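Local coordinates for protein phosphatidylinositol phosphate phosphatase (Schizosaccharomyces pombe, PDB 1I9Z) that removes the 5-phosphate from soluble and lipid inositol phosphates through its magnesium-dependent catalytic domain, helping to control phosphoinositide levels in membrane trafficking and signalling, at residues H166-G170 against Y171-D175. Residues are numbered along the deposited sequence; the frame is centred on the assembly and turned at random.
With 2IP (D-myo-inositol-1,4-bisphosphate), chain C.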
loop_
_atom_site.group_PDB
_atom_site.type_symbol
_atom_site.label_atom_id
_atom_site.label_comp_id
_atom_site.label_asym_id
_atom_site.label_seq_id
_atom_site.Cartn_x
_atom_site.Cartn_y
_atom_site.Cartn_z
ATOM N N HIS A 166 6.683 9.576 -2.041
ATOM C CA HIS A 166 7.192 10.656 -1.194
ATOM C C HIS A 166 6.742 11.855 -1.955
ATOM O O HIS A 166 7.243 12.099 -3.085
ATOM C CB HIS A 166 8.713 10.588 -1.130
ATOM C CG HIS A 166 9.330 11.412 -0.042
ATOM N ND1 HIS A 166 8.627 12.311 0.742
ATOM C CD2 HIS A 166 10.631 11.518 0.327
ATOM C CE1 HIS A 166 9.477 12.946 1.550
ATOM N NE2 HIS A 166 10.690 12.470 1.313
ATOM N N LEU A 167 5.759 12.601 -1.403
ATOM C CA LEU A 167 5.234 13.765 -2.120
ATOM C C LEU A 167 5.788 15.099 -1.686
ATOM O O LEU A 167 6.597 15.213 -0.705
ATOM C CB LEU A 167 3.677 13.761 -2.047
ATOM C CG LEU A 167 2.974 12.444 -2.341
ATOM C CD1 LEU A 167 1.417 12.665 -2.273
ATOM C CD2 LEU A 167 3.442 11.857 -3.782
ATOM N N ALA A 168 5.398 16.159 -2.398
ATOM C CA ALA A 168 6.013 17.485 -2.133
ATOM C C ALA A 168 6.012 17.923 -0.682
ATOM O O ALA A 168 4.962 17.817 -0.034
ATOM C CB ALA A 168 5.346 18.555 -2.952
ATOM N N ALA A 169 7.147 18.449 -0.194
ATOM C CA ALA A 169 7.236 18.877 1.216
ATOM C C ALA A 169 6.782 20.311 1.294
ATOM O O ALA A 169 6.774 21.020 0.270
ATOM C CB ALA A 169 8.695 18.789 1.713
ATOM N N GLY A 170 6.405 20.742 2.487
ATOM C CA GLY A 170 6.005 22.131 2.640
ATOM C C GLY A 170 4.786 22.192 3.539
ATOM O O GLY A 170 3.957 21.273 3.563
ATOM N N TYR A 171 4.709 23.254 4.325
ATOM C CA TYR A 171 3.586 23.420 5.228
ATOM C C TYR A 171 2.244 23.712 4.545
ATOM O O TYR A 171 1.257 22.997 4.721
ATOM C CB TYR A 171 3.909 24.549 6.196
ATOM C CG TYR A 171 2.811 24.782 7.199
ATOM C CD1 TYR A 171 2.434 23.792 8.078
ATOM C CD2 TYR A 171 2.166 26.028 7.277
ATOM C CE1 TYR A 171 1.438 24.006 9.044
ATOM C CE2 TYR A 171 1.163 26.263 8.231
ATOM C CZ TYR A 171 0.821 25.228 9.123
ATOM O OH TYR A 171 -0.067 25.496 10.153
ATOM N N THR A 172 2.206 24.741 3.725
ATOM C CA THR A 172 0.938 25.118 3.094
ATOM C C THR A 172 0.667 24.585 1.676
ATOM O O THR A 172 -0.444 24.711 1.176
ATOM C CB THR A 172 0.830 26.649 2.965
ATOM O OG1 THR A 172 1.789 27.064 1.994
ATOM C CG2 THR A 172 1.129 27.353 4.299
ATOM N N ASN A 173 1.662 23.980 1.033
ATOM C CA ASN A 173 1.456 23.601 -0.361
ATOM C C ASN A 173 0.773 22.304 -0.640
ATOM O O ASN A 173 1.322 21.417 -1.353
ATOM C CB ASN A 173 2.779 23.645 -1.104
ATOM C CG ASN A 173 3.733 22.742 -0.540
ATOM O OD1 ASN A 173 3.866 22.661 0.699
ATOM N ND2 ASN A 173 4.472 22.033 -1.410
ATOM N N TYR A 174 -0.435 22.173 -0.102
ATOM C CA TYR A 174 -1.179 20.968 -0.350
ATOM C C TYR A 174 -1.665 20.971 -1.799
ATOM O O TYR A 174 -1.896 19.890 -2.354
ATOM C CB TYR A 174 -2.333 20.759 0.661
ATOM C CG TYR A 174 -3.410 21.814 0.618
ATOM C CD1 TYR A 174 -4.364 21.809 -0.407
ATOM C CD2 TYR A 174 -3.457 22.846 1.567
ATOM C CE1 TYR A 174 -5.348 22.834 -0.492
ATOM C CE2 TYR A 174 -4.438 23.871 1.482
ATOM C CZ TYR A 174 -5.363 23.859 0.450
ATOM O OH TYR A 174 -6.270 24.921 0.275
ATOM N N ASP A 175 -1.752 22.132 -2.457
ATOM C CA ASP A 175 -2.163 22.055 -3.894
ATOM C C ASP A 175 -1.061 21.297 -4.686
ATOM O O ASP A 175 -1.340 20.554 -5.631
ATOM C CB ASP A 175 -2.305 23.431 -4.538
ATOM C CG ASP A 175 -3.504 24.199 -4.025
ATOM O OD1 ASP A 175 -4.487 23.579 -3.586
ATOM O OD2 ASP A 175 -3.459 25.445 -4.098
HETATM C C1 2IP C . 9.277 23.285 4.718
HETATM C C2 2IP C . 10.616 22.754 4.143
HETATM C C3 2IP C . 11.416 21.922 5.201
HETATM C C4 2IP C . 10.598 20.765 5.832
HETATM C C5 2IP C . 9.355 21.394 6.499
HETATM C C6 2IP C . 8.466 22.168 5.481
HETATM O O1 2IP C . 8.819 24.604 4.852
HETATM O O2 2IP C . 10.423 21.916 3.036
HETATM O O3 2IP C . 12.545 21.345 4.614
HETATM O O4 2IP C . 11.430 20.079 6.824
HETATM O O5 2IP C . 8.553 20.382 7.109
HETATM O O6 2IP C . 7.432 22.669 6.317
HETATM P P4 2IP C . 11.919 18.589 6.687
HETATM O O41 2IP C . 10.636 17.724 6.399
HETATM O O42 2IP C . 12.561 18.160 7.928
HETATM O O43 2IP C . 12.905 18.673 5.509
HETATM P P1 2IP C . 7.781 25.414 4.127
HETATM O O11 2IP C . 8.546 26.699 3.769
HETATM O O12 2IP C . 7.123 24.863 2.885
HETATM O O13 2IP C . 6.774 25.797 5.218
#
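N173 folds its side-chain amide back onto the backbone of A169 and G170. Its ND2 donates a hydrogen bond to A169 O over 3.0 Å. The donor stands above the carbonyl plane, 46° out of it. CG of N173 lies between its own backbone N and carbonyl carbon (chi1 60°), which turns the amide toward the incoming chain. N173 ND2 also passes 3.9 Å from A168 CB and has a second acceptor in E176. N173 OD1 sits 2.9 Å from G170 CA, just where a CB on G170 would run into it, and takes a weak hydrogen bond from R177 NH2. The backbone angles of G170 also call for glycine. N173 centres an inverse gamma turn at the N-cap position of helix 174-187.

Past G170 the chain turns, and Y171 N faces the ligand. Y171 N donates to O12 of D-myo-inositol-1,4-bisphosphate at 3.2 Å and more weakly to O13. CB of Y171 lies 3.3 Å from O13 of the ligand. The tyrosine OH bonds to L214 O. A169 CB meets the inositol hydroxyl O2 at 3.8 Å.

Replacing N173 with an alanine would probably leave A169 O without this donor and open a gap beside G170. R177, from helix 174-187, bonds to A168 O and G170 O, and so probably helps hold the loop that offers Y171 N to the 1-phosphate.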